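Local coordinates for ABC transporter substrate-binding protein (PDB 4I1D), which is probably the periplasmic solute-binding component of an ABC importer, perhaps for polyamines such as putrescine or spermidine, and holds D-malate in this crystal, at residues A[41-46]-A[73-78]; A[233-238]-A[244-249]. All coordinates share one frame; numbering follows the deposited sequence.

Interaction 1: A[41-46]-A[73-78]; sequences DAWPAI and QGLIEK. With SO4 (sulfate ion), chain I.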
# COMPACT_ATOMS: atom_id res chain seq x y z
N ASP A 41 -19.39 11.46 -18.41
CA ASP A 41 -20.20 10.30 -18.05
C ASP A 41 -21.15 10.66 -16.91
O ASP A 41 -20.72 10.91 -15.79
CB ASP A 41 -19.31 9.12 -17.66
CG ASP A 41 -20.10 7.92 -17.13
OD1 ASP A 41 -21.33 7.86 -17.37
OD2 ASP A 41 -19.50 7.04 -16.47
N ALA A 42 -22.44 10.65 -17.21
CA ALA A 42 -23.43 11.14 -16.27
C ALA A 42 -23.83 10.13 -15.20
O ALA A 42 -24.41 10.50 -14.19
CB ALA A 42 -24.66 11.59 -17.02
N TRP A 43 -23.52 8.86 -15.41
CA TRP A 43 -24.20 7.85 -14.60
C TRP A 43 -23.81 7.77 -13.12
O TRP A 43 -24.68 7.68 -12.26
CB TRP A 43 -24.30 6.51 -15.33
CG TRP A 43 -25.34 6.69 -16.39
CD1 TRP A 43 -25.14 7.15 -17.65
CD2 TRP A 43 -26.75 6.52 -16.23
NE1 TRP A 43 -26.35 7.24 -18.32
CE2 TRP A 43 -27.35 6.86 -17.46
CE3 TRP A 43 -27.57 6.08 -15.18
CZ2 TRP A 43 -28.74 6.78 -17.68
CZ3 TRP A 43 -28.95 6.01 -15.39
CH2 TRP A 43 -29.51 6.36 -16.63
N PRO A 44 -22.51 7.87 -12.81
CA PRO A 44 -22.21 7.90 -11.38
C PRO A 44 -22.97 9.03 -10.67
O PRO A 44 -23.44 8.84 -9.55
CB PRO A 44 -20.69 8.15 -11.35
CG PRO A 44 -20.20 7.54 -12.63
CD PRO A 44 -21.29 7.86 -13.64
N ALA A 45 -23.10 10.18 -11.34
CA ALA A 45 -23.78 11.32 -10.74
C ALA A 45 -25.28 11.08 -10.64
O ALA A 45 -25.92 11.43 -9.65
CB ALA A 45 -23.48 12.59 -11.52
N ILE A 46 -25.86 10.50 -11.69
CA ILE A 46 -27.28 10.19 -11.68
C ILE A 46 -27.59 9.27 -10.50
O ILE A 46 -28.59 9.47 -9.80
CB ILE A 46 -27.72 9.54 -13.00
CG1 ILE A 46 -27.79 10.59 -14.11
CG2 ILE A 46 -29.07 8.88 -12.85
CD1 ILE A 46 -27.87 9.98 -15.50
N GLN A 73 -32.85 -0.03 -13.28
CA GLN A 73 -32.44 0.12 -11.88
C GLN A 73 -33.27 1.16 -11.12
O GLN A 73 -32.94 1.53 -9.99
CB GLN A 73 -30.95 0.44 -11.80
CG GLN A 73 -30.03 -0.69 -12.25
CD GLN A 73 -28.56 -0.31 -12.18
OE1 GLN A 73 -28.17 0.61 -11.46
NE2 GLN A 73 -27.72 -1.02 -12.94
N GLY A 74 -34.35 1.63 -11.74
CA GLY A 74 -35.22 2.63 -11.12
C GLY A 74 -34.63 4.03 -11.03
O GLY A 74 -35.03 4.82 -10.16
N LEU A 75 -33.70 4.37 -11.92
CA LEU A 75 -33.00 5.65 -11.83
C LEU A 75 -33.59 6.72 -12.74
O LEU A 75 -33.34 7.90 -12.55
CB LEU A 75 -31.51 5.49 -12.14
CG LEU A 75 -30.66 4.70 -11.15
CD1 LEU A 75 -29.40 4.20 -11.86
CD2 LEU A 75 -30.31 5.54 -9.93
N ILE A 76 -34.34 6.29 -13.75
CA ILE A 76 -34.99 7.24 -14.64
C ILE A 76 -36.47 6.92 -14.81
O ILE A 76 -36.90 5.78 -14.57
CB ILE A 76 -34.29 7.32 -16.02
CG1 ILE A 76 -34.17 5.94 -16.65
CG2 ILE A 76 -32.90 7.95 -15.89
CD1 ILE A 76 -33.61 5.97 -18.06
N GLU A 77 -37.24 7.91 -15.22
CA GLU A 77 -38.70 7.80 -15.25
C GLU A 77 -39.19 6.88 -16.35
O GLU A 77 -38.66 6.89 -17.46
CB GLU A 77 -39.35 9.18 -15.41
CG GLU A 77 -39.17 10.12 -14.22
CD GLU A 77 -40.19 9.87 -13.13
OE1 GLU A 77 -41.17 9.14 -13.38
OE2 GLU A 77 -40.01 10.42 -12.01
N LYS A 78 -40.20 6.08 -16.04
CA LYS A 78 -40.96 5.39 -17.07
C LYS A 78 -41.73 6.46 -17.81
O LYS A 78 -42.50 7.19 -17.20
CB LYS A 78 -41.91 4.38 -16.44
CG LYS A 78 -41.87 2.99 -17.07
CD LYS A 78 -42.51 1.96 -16.13
CE LYS A 78 -41.92 2.06 -14.72
NZ LYS A 78 -42.69 1.29 -13.69
S SO4 I . -23.42 -0.48 -12.82
O1 SO4 I . -22.72 0.80 -12.69
O2 SO4 I . -24.47 -0.59 -11.81
O3 SO4 I . -24.01 -0.57 -14.15
O4 SO4 I . -22.45 -1.56 -12.62
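Trp43, whose indole lies against Leu75 and Ile76, gives its backbone N-H to Asp41 OD1 in a nearly straight capping bond (3.1 Å, 172°). The N-H comes in from above the carboxylate plane. Asp41 lies just before the turn that leads into helix 43-51, in one lobe of the periplasmic binding protein fold. The facing segment follows helix 64-72, which ends in a Schellman motif with Gly74 at positive phi.

The contact itself is apolar and buried. Leu75 CD1 meets Trp43 CZ3 at the ring edge, near the ring plane, at 4.0 Å. Ile76 offers its CG2 branch to Trp43 CH2 at 3.8 Å, the two side chains lying roughly perpendicular to each other. Trp43 NE1 is satisfied by Thr62 OG1. Leu75 CB also touches Ile46 CG2.

Gln73 takes no part in this packing. Its chain runs straight out beyond CG (chi2 179°), which carries NE2 to a sulfate, probably from the crystallisation liquor, with a weak bond to O2 (3.5 Å). Lys47 NZ also binds that sulfate. An alanine here removes the amide and would probably leave the sulfate without this weak bond and more dependent on Lys47. Gln73 packs on Gln73 of a second subunit as well.

Within the helix, Ile46 CD1 sits over the centre of the Trp43 ring, 3.6 Å above its plane.

Interaction 2: A[233-238]-A[244-249]; sequences LCILKG and TAVKFL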
# COMPACT_ATOMS: atom_id res chain seq x y z
N LEU A 233 -32.64 10.79 -24.83
CA LEU A 233 -33.02 11.65 -23.72
C LEU A 233 -33.84 10.83 -22.72
O LEU A 233 -34.66 10.00 -23.13
CB LEU A 233 -33.86 12.81 -24.22
CG LEU A 233 -33.24 13.68 -25.31
CD1 LEU A 233 -34.15 14.87 -25.57
CD2 LEU A 233 -31.86 14.16 -24.88
N CYS A 234 -33.59 11.06 -21.44
CA CYS A 234 -34.34 10.44 -20.35
C CYS A 234 -34.44 11.44 -19.22
O CYS A 234 -33.72 12.45 -19.21
CB CYS A 234 -33.64 9.18 -19.85
SG CYS A 234 -31.92 9.49 -19.34
N ILE A 235 -35.31 11.17 -18.25
CA ILE A 235 -35.63 12.11 -17.19
C ILE A 235 -35.32 11.43 -15.88
O ILE A 235 -35.70 10.28 -15.68
CB ILE A 235 -37.12 12.47 -17.22
CG1 ILE A 235 -37.49 13.12 -18.56
CG2 ILE A 235 -37.49 13.37 -16.04
CD1 ILE A 235 -38.98 13.40 -18.72
N LEU A 236 -34.63 12.12 -14.99
CA LEU A 236 -34.25 11.51 -13.71
C LEU A 236 -35.48 11.21 -12.87
O LEU A 236 -36.43 11.99 -12.83
CB LEU A 236 -33.26 12.38 -12.93
CG LEU A 236 -31.79 12.22 -13.34
CD1 LEU A 236 -31.56 12.94 -14.64
CD2 LEU A 236 -30.85 12.76 -12.28
N LYS A 237 -35.46 10.05 -12.22
CA LYS A 237 -36.49 9.73 -11.24
C LYS A 237 -36.42 10.78 -10.12
O LYS A 237 -35.36 11.01 -9.54
CB LYS A 237 -36.27 8.33 -10.68
CG LYS A 237 -37.53 7.63 -10.21
CD LYS A 237 -38.47 7.35 -11.38
CE LYS A 237 -39.67 6.54 -10.93
NZ LYS A 237 -39.28 5.19 -10.42
N GLY A 238 -37.54 11.44 -9.83
CA GLY A 238 -37.56 12.47 -8.81
C GLY A 238 -37.09 13.83 -9.30
O GLY A 238 -36.79 14.72 -8.50
N THR A 244 -42.50 19.94 -16.68
CA THR A 244 -41.84 20.74 -17.70
C THR A 244 -40.91 19.86 -18.55
O THR A 244 -40.84 20.00 -19.77
CB THR A 244 -41.01 21.87 -17.08
OG1 THR A 244 -41.83 22.62 -16.18
CG2 THR A 244 -40.47 22.80 -18.17
N ALA A 245 -40.22 18.94 -17.89
CA ALA A 245 -39.26 18.11 -18.60
C ALA A 245 -39.96 17.21 -19.62
O ALA A 245 -39.42 16.94 -20.70
CB ALA A 245 -38.44 17.27 -17.63
N VAL A 246 -41.16 16.75 -19.29
CA VAL A 246 -41.91 15.92 -20.22
C VAL A 246 -42.25 16.74 -21.46
O VAL A 246 -42.09 16.27 -22.59
CB VAL A 246 -43.19 15.33 -19.58
CG1 VAL A 246 -43.98 14.51 -20.61
CG2 VAL A 246 -42.83 14.45 -18.38
N LYS A 247 -42.68 17.98 -21.23
CA LYS A 247 -43.00 18.89 -22.33
C LYS A 247 -41.78 19.18 -23.22
O LYS A 247 -41.90 19.22 -24.44
CB LYS A 247 -43.58 20.20 -21.79
CG LYS A 247 -44.93 20.03 -21.11
CD LYS A 247 -45.37 21.33 -20.44
CE LYS A 247 -46.75 21.19 -19.80
NZ LYS A 247 -47.08 22.34 -18.91
N PHE A 248 -40.62 19.37 -22.60
CA PHE A 248 -39.41 19.61 -23.36
C PHE A 248 -39.04 18.41 -24.24
O PHE A 248 -38.61 18.57 -25.38
CB PHE A 248 -38.23 19.94 -22.44
CG PHE A 248 -36.90 19.79 -23.11
CD1 PHE A 248 -36.11 18.68 -22.87
CD2 PHE A 248 -36.45 20.75 -24.00
CE1 PHE A 248 -34.88 18.54 -23.50
CE2 PHE A 248 -35.23 20.61 -24.63
CZ PHE A 248 -34.44 19.50 -24.38
N LEU A 249 -39.22 17.22 -23.70
CA LEU A 249 -38.89 16.01 -24.43
C LEU A 249 -39.66 15.98 -25.74
O LEU A 249 -39.15 15.57 -26.77
CB LEU A 249 -39.25 14.77 -23.61
CG LEU A 249 -38.07 13.85 -23.31
CD1 LEU A 249 -36.98 14.63 -22.59
CD2 LEU A 249 -38.52 12.65 -22.49
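Leu249 reaches from helix 242-252 to both Leu233 and Ile235 on the facing strand, one methyl to each. The contact is buried, and no hydrogen bond crosses it.

The aliphatic contacts come first. Leu249 CD1 meets Leu233 CB at 4.0 Å, and the two side chains lie alongside each other, running in opposite directions. Leu249 CD2 touches Ile235 CD1 at 3.9 Å. With chi1 at -120°, near an eclipsed position, Leu249 sets one methyl against each strand residue. Ile235 CD1 is shared among three helix residues. Besides Leu249 it meets Ala245 CB at 4.1 Å and Val246 CG2 at 4.0 Å. Its chain reaches them because CG1 is anti to the carbonyl carbon (chi1 -60°) and CD1 continues outward in an extended chain. The small Ala245 side chain probably lets the helix come this close; Ile235 CD1 also lies 4.0 Å from Ala245 C.

The aromatic contact is looser. Leu233 CD1 comes within 4.3 Å of Phe248 CE1, meeting the ring obliquely. The same ring meets Phe7 of strand 4-9, with the planes steeply inclined.

Within the helix, Phe248 N donates to Thr244 O and Leu249 N to Ala245 O, one turn back.

The strand also has sheet partners. Cys234 pairs through its backbone with Val60, and its CB points away from the helix.

Strand 233-235 and helix 244-249 run nearly antiparallel, at 168°, with axes 9.4 Å apart at closest approach. A short connection joins them. This is a beta-alpha unit, a strand followed by a helix folded back over the sheet, as in the alpha/beta lobes of periplasmic binding proteins.

Overall arrangement
Both contacts are buried and apolar, lie on the same side of the chain's centre and are centred 12 Å apart. They are joined directly. Glu77 N meets Ile235 O at 2.9 Å and Leu75 O meets Lys237 N at 3.0 Å, both probable backbone hydrogen bonds. Segment 73-78 thus runs beside segment 233-238. Interaction 1 sets a loop against a helix, mainly through one indole ring with Ile46 beside it, and a sulfate and a second subunit lie at its margin. Interaction 2 sets a strand against a helix, mostly with aliphatic branches. No other protein chain touches its segments. Neither lies at the malate pocket.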